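Local coordinates for protein Pcdhgc3 (Mus musculus, PDB 4ZI8), which probably serves as a calcium-dependent cell-adhesion protein that may help establish and maintain specific neuronal connections in the brain, at residues 132-146 with 184-196. Sequence-based numbering, arbitrary orientation.
Sequences LEISEALAPGTRFPL and AELVLERALDWER. With CA (calcium ion), chain R; CA (calcium ion), chain Q.
E136 OE1 is gripped twice: the calcium ion of chain R binds it at 2.3 Å, and the backbone N of W194 donates to it at 2.8 Å from above the carboxylate plane. Its other oxygen, OE2, binds the calcium ion of chain Q, so one carboxylate bridges both metals. E195 spans the same pair, OE1 on the first ion and OE2 on the second, its carboxylate plane only 20° from that of E136. D193 OD1 joins the chain R site and accepts from E195 N in an Asx turn; D229 also ligates that ion and, with D226, A227 and D262, completes the chain Q site. This is the calcium-bound linker between cadherin repeats, here the second and third of the fragment. Away from the metals, strand 143-145 pairs antiparallel with strand 184-188, F144 and L186 exchanging two backbone hydrogen bonds. Beside them R143, bent at chi3 (-70°), brings NH1 to 2.8 Å from E185 OE2 in a salt bridge, guanidinium and carboxylate planes 52° apart. With an alanine at E185 the R143 guanidinium would probably lose this charge partner and turn more freely. Behind the strands L186 CG packs against L146 CD1 (3.8 Å); nearer the metals L192 CD1 meets I134 CG2 of strand 130-135 at 3.6 Å.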
# COMPACT_ATOMS: atom_id res chain seq x y z
N LEU B 132 6.75 9.47 0.54
CA LEU B 132 6.04 8.21 0.44
C LEU B 132 5.56 7.81 1.83
O LEU B 132 6.31 7.95 2.79
CB LEU B 132 6.92 7.11 -0.13
CG LEU B 132 7.51 7.28 -1.52
CD1 LEU B 132 8.64 6.30 -1.69
CD2 LEU B 132 6.42 7.01 -2.53
N GLU B 133 4.34 7.31 1.95
CA GLU B 133 3.90 6.72 3.21
C GLU B 133 3.87 5.22 3.01
O GLU B 133 3.18 4.73 2.12
CB GLU B 133 2.54 7.25 3.64
CG GLU B 133 2.50 8.76 3.74
CD GLU B 133 1.25 9.30 4.40
OE1 GLU B 133 1.23 10.51 4.70
OE2 GLU B 133 0.28 8.52 4.64
N ILE B 134 4.63 4.49 3.81
CA ILE B 134 4.77 3.07 3.60
C ILE B 134 4.51 2.29 4.90
O ILE B 134 5.20 2.50 5.90
CB ILE B 134 6.16 2.72 3.06
CG1 ILE B 134 6.50 3.53 1.80
CG2 ILE B 134 6.26 1.21 2.77
CD1 ILE B 134 7.90 3.36 1.37
N SER B 135 3.53 1.39 4.91
CA SER B 135 3.25 0.56 6.09
C SER B 135 4.41 -0.34 6.42
O SER B 135 5.04 -0.90 5.53
CB SER B 135 2.01 -0.30 5.88
OG SER B 135 1.84 -1.24 6.95
N GLU B 136 4.69 -0.53 7.72
CA GLU B 136 5.76 -1.42 8.12
C GLU B 136 5.37 -2.85 7.82
O GLU B 136 6.20 -3.75 7.92
CB GLU B 136 6.10 -1.28 9.61
CG GLU B 136 4.91 -1.50 10.53
CD GLU B 136 5.30 -1.51 11.99
OE1 GLU B 136 6.48 -1.79 12.32
OE2 GLU B 136 4.43 -1.22 12.81
N ALA B 137 4.11 -3.06 7.46
CA ALA B 137 3.61 -4.40 7.18
C ALA B 137 3.81 -4.81 5.72
O ALA B 137 3.41 -5.91 5.34
CB ALA B 137 2.14 -4.49 7.56
N LEU B 138 4.39 -3.94 4.90
CA LEU B 138 4.58 -4.28 3.48
C LEU B 138 5.73 -5.26 3.31
O LEU B 138 6.72 -5.20 4.04
CB LEU B 138 4.83 -3.04 2.63
CG LEU B 138 3.64 -2.08 2.47
CD1 LEU B 138 3.72 -1.31 1.14
CD2 LEU B 138 2.32 -2.78 2.63
N ALA B 139 5.60 -6.16 2.36
CA ALA B 139 6.60 -7.21 2.23
C ALA B 139 7.79 -6.72 1.44
O ALA B 139 7.65 -5.98 0.47
CB ALA B 139 6.00 -8.44 1.57
N PRO B 140 8.99 -7.14 1.87
CA PRO B 140 10.17 -6.96 1.03
C PRO B 140 9.89 -7.45 -0.37
O PRO B 140 9.32 -8.54 -0.53
CB PRO B 140 11.21 -7.84 1.71
CG PRO B 140 10.78 -7.89 3.15
CD PRO B 140 9.28 -7.84 3.13
N GLY B 141 10.28 -6.66 -1.36
CA GLY B 141 10.09 -7.03 -2.75
C GLY B 141 9.17 -6.03 -3.39
O GLY B 141 9.10 -5.88 -4.62
N THR B 142 8.45 -5.32 -2.53
CA THR B 142 7.56 -4.26 -2.97
C THR B 142 8.38 -3.13 -3.59
O THR B 142 9.48 -2.79 -3.12
CB THR B 142 6.70 -3.77 -1.79
OG1 THR B 142 5.95 -4.86 -1.27
CG2 THR B 142 5.74 -2.68 -2.20
N ARG B 143 7.87 -2.56 -4.67
CA ARG B 143 8.61 -1.51 -5.36
C ARG B 143 7.83 -0.20 -5.37
O ARG B 143 6.60 -0.20 -5.35
CB ARG B 143 8.96 -1.97 -6.78
CG ARG B 143 9.78 -3.25 -6.76
CD ARG B 143 10.30 -3.65 -8.12
NE ARG B 143 9.23 -4.09 -9.00
CZ ARG B 143 9.40 -4.39 -10.28
NH1 ARG B 143 10.61 -4.30 -10.83
NH2 ARG B 143 8.37 -4.78 -11.01
N PHE B 144 8.55 0.91 -5.35
CA PHE B 144 7.96 2.23 -5.26
C PHE B 144 8.59 3.08 -6.33
O PHE B 144 9.78 3.33 -6.27
CB PHE B 144 8.20 2.83 -3.88
CG PHE B 144 7.75 1.95 -2.77
CD1 PHE B 144 8.58 0.93 -2.30
CD2 PHE B 144 6.50 2.10 -2.20
CE1 PHE B 144 8.15 0.08 -1.28
CE2 PHE B 144 6.07 1.27 -1.18
CZ PHE B 144 6.91 0.26 -0.72
N PRO B 145 7.82 3.51 -7.32
CA PRO B 145 8.40 4.37 -8.35
C PRO B 145 8.72 5.76 -7.79
O PRO B 145 7.98 6.30 -6.97
CB PRO B 145 7.31 4.45 -9.42
CG PRO B 145 6.36 3.34 -9.10
CD PRO B 145 6.43 3.13 -7.61
N LEU B 146 9.84 6.31 -8.22
CA LEU B 146 10.28 7.63 -7.80
C LEU B 146 10.13 8.63 -8.95
O LEU B 146 10.05 8.21 -10.11
CB LEU B 146 11.73 7.55 -7.34
CG LEU B 146 11.97 6.59 -6.17
CD1 LEU B 146 13.45 6.53 -5.82
CD2 LEU B 146 11.13 7.00 -4.97
N ALA B 184 13.91 5.58 -11.70
CA ALA B 184 14.34 4.71 -10.63
C ALA B 184 13.12 4.22 -9.81
O ALA B 184 12.07 4.87 -9.80
CB ALA B 184 15.32 5.44 -9.75
N GLU B 185 13.26 3.08 -9.16
CA GLU B 185 12.27 2.66 -8.17
C GLU B 185 12.98 2.16 -6.95
O GLU B 185 14.03 1.53 -7.06
CB GLU B 185 11.33 1.59 -8.72
CG GLU B 185 12.02 0.34 -9.23
CD GLU B 185 11.07 -0.61 -9.95
OE1 GLU B 185 9.87 -0.29 -10.07
OE2 GLU B 185 11.53 -1.69 -10.41
N LEU B 186 12.46 2.46 -5.77
CA LEU B 186 12.95 1.80 -4.57
C LEU B 186 12.49 0.37 -4.57
O LEU B 186 11.38 0.08 -5.01
CB LEU B 186 12.45 2.46 -3.30
CG LEU B 186 12.78 3.92 -3.09
CD1 LEU B 186 12.05 4.31 -1.83
CD2 LEU B 186 14.27 4.11 -2.93
N VAL B 187 13.32 -0.52 -4.07
CA VAL B 187 12.89 -1.88 -3.83
C VAL B 187 13.06 -2.14 -2.35
O VAL B 187 14.17 -2.00 -1.82
CB VAL B 187 13.70 -2.89 -4.62
CG1 VAL B 187 13.26 -4.31 -4.26
CG2 VAL B 187 13.57 -2.61 -6.11
N LEU B 188 11.98 -2.53 -1.69
CA LEU B 188 12.04 -2.77 -0.25
C LEU B 188 12.77 -4.09 -0.01
O LEU B 188 12.27 -5.15 -0.38
CB LEU B 188 10.65 -2.78 0.35
CG LEU B 188 10.61 -2.93 1.87
CD1 LEU B 188 11.16 -1.66 2.54
CD2 LEU B 188 9.19 -3.23 2.33
N GLU B 189 13.96 -4.00 0.58
CA GLU B 189 14.84 -5.16 0.74
C GLU B 189 14.78 -5.75 2.15
O GLU B 189 14.92 -6.96 2.32
CB GLU B 189 16.29 -4.77 0.43
CG GLU B 189 16.48 -4.30 -0.96
CD GLU B 189 17.22 -5.30 -1.78
OE1 GLU B 189 17.99 -6.08 -1.18
OE2 GLU B 189 17.02 -5.33 -3.01
N ARG B 190 14.58 -4.89 3.14
CA ARG B 190 14.38 -5.31 4.52
C ARG B 190 13.13 -4.60 5.03
O ARG B 190 12.94 -3.42 4.77
CB ARG B 190 15.61 -4.98 5.38
CG ARG B 190 16.94 -5.50 4.76
CD ARG B 190 18.20 -5.27 5.61
NE ARG B 190 18.03 -5.59 7.04
CZ ARG B 190 17.93 -4.67 7.99
NH1 ARG B 190 17.97 -3.39 7.68
NH2 ARG B 190 17.80 -5.04 9.24
N ALA B 191 12.28 -5.32 5.73
CA ALA B 191 11.04 -4.77 6.29
C ALA B 191 11.28 -3.50 7.09
O ALA B 191 12.29 -3.39 7.81
CB ALA B 191 10.37 -5.79 7.16
N LEU B 192 10.38 -2.53 6.95
CA LEU B 192 10.38 -1.35 7.80
C LEU B 192 9.86 -1.74 9.18
O LEU B 192 9.20 -2.77 9.32
CB LEU B 192 9.52 -0.23 7.22
CG LEU B 192 9.91 0.25 5.83
CD1 LEU B 192 8.85 1.20 5.31
CD2 LEU B 192 11.27 0.92 5.88
N ASP B 193 10.15 -0.91 10.17
CA ASP B 193 9.72 -1.18 11.54
C ASP B 193 9.44 0.14 12.22
O ASP B 193 10.36 0.84 12.60
CB ASP B 193 10.78 -1.96 12.30
CG ASP B 193 10.33 -2.30 13.73
OD1 ASP B 193 9.15 -2.09 14.07
OD2 ASP B 193 11.15 -2.80 14.51
N TRP B 194 8.15 0.46 12.39
CA TRP B 194 7.74 1.75 12.95
C TRP B 194 8.28 1.95 14.35
O TRP B 194 8.64 3.08 14.73
CB TRP B 194 6.21 1.90 12.98
CG TRP B 194 5.79 3.27 13.46
CD1 TRP B 194 5.49 4.36 12.68
CD2 TRP B 194 5.63 3.70 14.82
NE1 TRP B 194 5.15 5.43 13.48
CE2 TRP B 194 5.25 5.06 14.79
CE3 TRP B 194 5.81 3.07 16.06
CZ2 TRP B 194 5.01 5.79 15.95
CZ3 TRP B 194 5.56 3.79 17.22
CH2 TRP B 194 5.18 5.15 17.14
N GLU B 195 8.33 0.85 15.11
CA GLU B 195 8.75 0.91 16.50
C GLU B 195 10.20 1.31 16.61
O GLU B 195 10.59 1.90 17.60
CB GLU B 195 8.51 -0.43 17.20
CG GLU B 195 7.06 -0.67 17.63
CD GLU B 195 6.14 -1.01 16.47
OE1 GLU B 195 6.64 -1.55 15.47
OE2 GLU B 195 4.92 -0.75 16.55
N ARG B 196 11.00 1.00 15.59
CA ARG B 196 12.43 1.23 15.67
C ARG B 196 12.82 2.52 14.92
O ARG B 196 13.53 3.37 15.45
CB ARG B 196 13.17 0.01 15.12
CG ARG B 196 14.66 0.23 14.85
CD ARG B 196 15.31 -1.02 14.24
NE ARG B 196 16.72 -0.83 13.92
CZ ARG B 196 17.20 -0.60 12.69
NH1 ARG B 196 16.38 -0.56 11.65
NH2 ARG B 196 18.51 -0.43 12.51
CA CA R . 7.13 -3.17 14.08
CA CA Q . 3.71 -1.42 15.07
O HOH W 1 8.05 -2.95 5.70
O HOH W 2 12.92 7.91 -10.97
O HOH W 3 8.41 -4.72 13.08
O HOH W 4 7.48 -4.37 16.19